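Local coordinates for protein structure-specific endonuclease subunit SLX4 (Thielavia terrestris, PDB 6SEI) that probably acts as the regulatory subunit of the SLX1-SLX4 endonuclease, which resolves branched DNA structures arising during DNA repair and recombination, at residues H42-M45 with P50-L53; V17-Y22 with P76-K81. All coordinates share one frame; numbering follows the deposited sequence.

Contact 1 (H42-M45 with P50-L53); sequences HEKM and PIIL
Met45, near the end of the short helix 41-46, meets Ile51 in strand 51-52, a helix-to-strand contact within the C-terminal, largely helical domain of SLX4, whose family belongs to the helix-turn-helix clan. The contact is wholly apolar and small, burying about 142 Å² between the segments. Met45 and Ile51 approach with their side chains at about a right angle. CG of Met45, rather than its sulfur, does the touching: it lies 3.9 Å from Ile51 CD1 and 4.1 Å from Ile51 CG1. Beyond CG the Met45 chain is extended, and its sulfur and methyl run on past the isoleucine without touching it closely. On Ile51 the longer branch is responsible; chi1 (-61°) sets CG1 anti to the carbonyl carbon, and the bend at chi2 then turns CD1 to the helix; CG2 makes no contact there. Lys44 joins with its aliphatic base. Its CB points toward the strand, while the chain folds over at chi3 (66°) and chi4 (59°), and NZ makes a salt bridge with Asp49, in the short link between the segments. The charge is thereby engaged beside a buried apolar patch. Val88 and Leu56 touch both Met45 and Ile51, and Val27 of helix 12-29 adds to the cover of Met45. Backbone hydrogen bonds from Ile51 to Cys89 and Leu91 tie its strand to the parallel strand 90-91. The methyl CD1 of Ile51 thus touches two consecutive helix residues, meeting Lys44 CB at 4.1 Å as well as Met45 CG.

Contact 2 (V17-Y22 with P76-K81); sequences VSLFRY and PGDVKK
Phe20 of helix 12-29 reaches across to Lys81 and Asp78 of helix 76-85, where the two helix segments cross almost perpendicularly (-87°) with their axes 10.7 Å apart at closest approach. Packing alone joins them. The ring is carried over by its first torsion, CG standing beside the backbone N (chi1 -75°). Its far end does the work: CZ lies 3.6 Å from Lys81 CB, which meets the ring at its edge, near its plane. CE2 comes 4.0 Å from the Lys81 carbonyl carbon, and CE1 is 3.7 Å from Asp78 O, which approaches obliquely. Of the Lys81 side chain only CB reaches the ring; the extended remainder leads away. Leu19 adds a lighter touch, CD2 against the carboxylate carbon CG of Asp78 at 4.2 Å. An alanine in place of Phe20 would probably open a gap beside Lys81 CB and leave the indole of Trp82, which packs edge-to-face with this ring, without its aromatic mate. On the other side of helix 76-85, Val79 turns away from helix 12-29 to pack on Leu56 and Leu60 of helix 53-67, while Leu19 also touches Tyr70 in the loop between helices 53-67 and 76-85.

How the contacts relate
Contact 2 closes a long loop of the chain and contact 1 is nested inside it: helix 12-29 comes first, then helix 41-46, strand 51-52, and last helix 76-85. Their centres lie 14 Å apart, on opposite sides of the chain's centre. The two nevertheless meet directly, Leu53 CD2 of contact 1 resting 3.6 Å from Lys80 CA of contact 2. Helix 53-67, which starts at Leu53, links them further, Leu56 reaching both Ile51 and Val79. Both contacts thus belong to one compact C-terminal domain of SLX4. Lys44 and Lys80, one from each contact, also touch a chain of another protein, probably the SLX1 partner.

Contact 1 (H42-M45 with P50-L53)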
loop_
_atom_site.group_PDB
_atom_site.type_symbol
_atom_site.label_atom_id
_atom_site.label_comp_id
_atom_site.label_asym_id
_atom_site.label_seq_id
_atom_site.Cartn_x
_atom_site.Cartn_y
_atom_site.Cartn_z
ATOM N N HIS B 42 4.028 -47.421 1.949
ATOM C CA HIS B 42 4.282 -46.545 0.811
ATOM C C HIS B 42 3.051 -46.429 -0.078
ATOM O O HIS B 42 2.710 -45.335 -0.542
ATOM C CB HIS B 42 5.477 -47.067 0.014
ATOM C CG HIS B 42 5.900 -46.172 -1.111
ATOM N ND1 HIS B 42 6.616 -46.631 -2.195
ATOM C CD2 HIS B 42 5.717 -44.846 -1.317
ATOM C CE1 HIS B 42 6.851 -45.629 -3.023
ATOM N NE2 HIS B 42 6.317 -44.534 -2.513
ATOM N N GLU B 43 2.366 -47.547 -0.319
ATOM C CA GLU B 43 1.190 -47.511 -1.181
ATOM C C GLU B 43 0.004 -46.859 -0.482
ATOM O O GLU B 43 -0.877 -46.301 -1.148
ATOM C CB GLU B 43 0.845 -48.924 -1.648
ATOM C CG GLU B 43 1.891 -49.514 -2.581
ATOM C CD GLU B 43 1.741 -51.011 -2.771
ATOM O OE1 GLU B 43 1.539 -51.719 -1.762
ATOM O OE2 GLU B 43 1.834 -51.479 -3.929
ATOM N N LYS B 44 -0.038 -46.914 0.851
ATOM C CA LYS B 44 -1.066 -46.173 1.573
ATOM C C LYS B 44 -0.890 -44.672 1.376
ATOM O O LYS B 44 -1.868 -43.946 1.161
ATOM C CB LYS B 44 -1.033 -46.536 3.059
ATOM C CG LYS B 44 -1.539 -47.940 3.358
ATOM C CD LYS B 44 -1.592 -48.218 4.851
ATOM C CE LYS B 44 -2.631 -47.348 5.537
ATOM N NZ LYS B 44 -3.990 -47.576 4.978
ATOM N N MET B 45 0.354 -44.191 1.422
ATOM C CA MET B 45 0.606 -42.769 1.225
ATOM C C MET B 45 0.271 -42.341 -0.197
ATOM O O MET B 45 -0.353 -41.295 -0.402
ATOM C CB MET B 45 2.060 -42.448 1.559
ATOM C CG MET B 45 2.431 -42.798 2.984
ATOM S SD MET B 45 4.196 -42.730 3.322
ATOM C CE MET B 45 4.249 -43.532 4.922
ATOM N N PRO B 50 -5.042 -41.736 5.209
ATOM C CA PRO B 50 -4.590 -41.025 6.414
ATOM C C PRO B 50 -3.742 -41.941 7.285
ATOM O O PRO B 50 -4.177 -43.021 7.690
ATOM C CB PRO B 50 -5.898 -40.627 7.108
ATOM C CG PRO B 50 -6.902 -40.587 6.016
ATOM C CD PRO B 50 -6.507 -41.683 5.059
ATOM N N ILE B 51 -2.518 -41.499 7.564
ATOM C CA ILE B 51 -1.493 -42.344 8.167
ATOM C C ILE B 51 -1.606 -42.259 9.684
ATOM O O ILE B 51 -1.357 -41.208 10.280
ATOM C CB ILE B 51 -0.094 -41.939 7.693
ATOM C CG1 ILE B 51 0.016 -42.103 6.177
ATOM C CG2 ILE B 51 0.974 -42.754 8.403
ATOM C CD1 ILE B 51 -0.365 -43.479 5.685
ATOM N N ILE B 52 -1.975 -43.370 10.318
ATOM C CA ILE B 52 -1.964 -43.422 11.774
ATOM C C ILE B 52 -0.512 -43.493 12.233
ATOM O O ILE B 52 0.211 -44.445 11.911
ATOM C CB ILE B 52 -2.791 -44.605 12.291
ATOM C CG1 ILE B 52 -4.283 -44.292 12.162
ATOM C CG2 ILE B 52 -2.436 -44.909 13.737
ATOM C CD1 ILE B 52 -5.162 -45.518 12.074
ATOM N N LEU B 53 -0.083 -42.477 12.987
ATOM C CA LEU B 53 1.340 -42.264 13.239
ATOM C C LEU B 53 1.951 -43.403 14.045
ATOM O O LEU B 53 2.979 -43.965 13.655
ATOM C CB LEU B 53 1.545 -40.929 13.950
ATOM C CG LEU B 53 1.268 -39.701 13.086
ATOM C CD1 LEU B 53 0.920 -38.497 13.938
ATOM C CD2 LEU B 53 2.465 -39.413 12.192
#

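Contact 2 (V17-Y22 with P76-K81)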
loop_
_atom_site.group_PDB
_atom_site.type_symbol
_atom_site.label_atom_id
_atom_site.label_comp_id
_atom_site.label_asym_id
_atom_site.label_seq_id
_atom_site.Cartn_x
_atom_site.Cartn_y
_atom_site.Cartn_z
ATOM N N VAL B 17 17.511 -33.860 8.608
ATOM C CA VAL B 17 17.426 -34.149 7.181
ATOM C C VAL B 17 17.925 -35.560 6.896
ATOM O O VAL B 17 17.337 -36.290 6.087
ATOM C CB VAL B 17 18.209 -33.094 6.377
ATOM C CG1 VAL B 17 18.472 -33.584 4.961
ATOM C CG2 VAL B 17 17.451 -31.779 6.352
ATOM N N SER B 18 19.007 -35.972 7.561
ATOM C CA SER B 18 19.532 -37.318 7.355
ATOM C C SER B 18 18.609 -38.371 7.955
ATOM O O SER B 18 18.465 -39.466 7.399
ATOM C CB SER B 18 20.936 -37.430 7.951
ATOM O OG SER B 18 21.574 -38.621 7.520
ATOM N N LEU B 19 17.979 -38.063 9.091
ATOM C CA LEU B 19 17.003 -38.987 9.660
ATOM C C LEU B 19 15.833 -39.199 8.708
ATOM O O LEU B 19 15.351 -40.326 8.540
ATOM C CB LEU B 19 16.502 -38.468 11.006
ATOM C CG LEU B 19 15.364 -39.288 11.619
ATOM C CD1 LEU B 19 15.884 -40.615 12.137
ATOM C CD2 LEU B 19 14.656 -38.518 12.723
ATOM N N PHE B 20 15.368 -38.124 8.070
ATOM C CA PHE B 20 14.232 -38.233 7.165
ATOM C C PHE B 20 14.590 -39.014 5.907
ATOM O O PHE B 20 13.712 -39.625 5.289
ATOM C CB PHE B 20 13.714 -36.838 6.806
ATOM C CG PHE B 20 12.931 -36.170 7.911
ATOM C CD1 PHE B 20 12.912 -36.699 9.194
ATOM C CD2 PHE B 20 12.214 -35.012 7.663
ATOM C CE1 PHE B 20 12.195 -36.084 10.206
ATOM C CE2 PHE B 20 11.493 -34.393 8.672
ATOM C CZ PHE B 20 11.484 -34.932 9.944
ATOM N N ARG B 21 15.867 -39.008 5.514
ATOM C CA ARG B 21 16.292 -39.817 4.376
ATOM C C ARG B 21 16.243 -41.302 4.711
ATOM O O ARG B 21 15.925 -42.128 3.847
ATOM C CB ARG B 21 17.701 -39.416 3.937
ATOM C CG ARG B 21 17.752 -38.194 3.035
ATOM C CD ARG B 21 19.101 -38.083 2.334
ATOM N NE ARG B 21 19.942 -37.036 2.912
ATOM C CZ ARG B 21 20.189 -35.865 2.330
ATOM N NH1 ARG B 21 20.968 -34.972 2.928
ATOM N NH2 ARG B 21 19.653 -35.587 1.148
ATOM N N TYR B 22 16.553 -41.657 5.963
ATOM C CA TYR B 22 16.447 -43.048 6.391
ATOM C C TYR B 22 14.994 -43.500 6.449
ATOM O O TYR B 22 14.683 -44.646 6.108
ATOM C CB TYR B 22 17.113 -43.235 7.753
ATOM C CG TYR B 22 18.617 -43.376 7.704
ATOM C CD1 TYR B 22 19.214 -44.434 7.033
ATOM C CD2 TYR B 22 19.437 -42.454 8.339
ATOM C CE1 TYR B 22 20.591 -44.565 6.991
ATOM C CE2 TYR B 22 20.812 -42.577 8.303
ATOM C CZ TYR B 22 21.385 -43.632 7.629
ATOM O OH TYR B 22 22.755 -43.751 7.594
ATOM N N PRO B 76 7.378 -40.867 17.449
ATOM C CA PRO B 76 6.193 -40.582 16.621
ATOM C C PRO B 76 6.106 -39.138 16.162
ATOM O O PRO B 76 5.610 -38.879 15.058
ATOM C CB PRO B 76 5.016 -40.965 17.534
ATOM C CG PRO B 76 5.602 -41.135 18.907
ATOM C CD PRO B 76 7.026 -41.529 18.716
ATOM N N GLY B 77 6.588 -38.189 16.968
ATOM C CA GLY B 77 6.607 -36.805 16.528
ATOM C C GLY B 77 7.575 -36.573 15.385
ATOM O O GLY B 77 7.303 -35.779 14.480
ATOM N N ASP B 78 8.721 -37.258 15.411
ATOM C CA ASP B 78 9.648 -37.190 14.288
ATOM C C ASP B 78 9.017 -37.770 13.029
ATOM O O ASP B 78 9.177 -37.222 11.933
ATOM C CB ASP B 78 10.942 -37.925 14.632
ATOM C CG ASP B 78 11.849 -37.115 15.540
ATOM O OD1 ASP B 78 11.855 -35.869 15.423
ATOM O OD2 ASP B 78 12.554 -37.727 16.371
ATOM N N VAL B 79 8.290 -38.882 13.170
ATOM C CA VAL B 79 7.538 -39.440 12.051
ATOM C C VAL B 79 6.432 -38.486 11.623
ATOM O O VAL B 79 6.088 -38.414 10.438
ATOM C CB VAL B 79 6.987 -40.831 12.434
ATOM C CG1 VAL B 79 6.121 -41.403 11.329
ATOM C CG2 VAL B 79 8.129 -41.774 12.753
ATOM N N LYS B 80 5.868 -37.730 12.567
ATOM C CA LYS B 80 4.857 -36.738 12.211
ATOM C C LYS B 80 5.475 -35.582 11.435
ATOM O O LYS B 80 4.927 -35.142 10.418
ATOM C CB LYS B 80 4.148 -36.225 13.466
ATOM C CG LYS B 80 2.993 -35.286 13.156
ATOM C CD LYS B 80 2.502 -34.542 14.385
ATOM C CE LYS B 80 1.631 -33.358 13.980
ATOM N NZ LYS B 80 1.547 -32.321 15.042
ATOM N N LYS B 81 6.616 -35.070 11.909
ATOM C CA LYS B 81 7.350 -34.058 11.154
ATOM C C LYS B 81 7.626 -34.527 9.731
ATOM O O LYS B 81 7.438 -33.774 8.770
ATOM C CB LYS B 81 8.665 -33.725 11.858
ATOM C CG LYS B 81 8.540 -32.828 13.076
ATOM C CD LYS B 81 9.925 -32.490 13.622
ATOM C CE LYS B 81 9.861 -31.409 14.692
ATOM N NZ LYS B 81 11.220 -30.972 15.126
#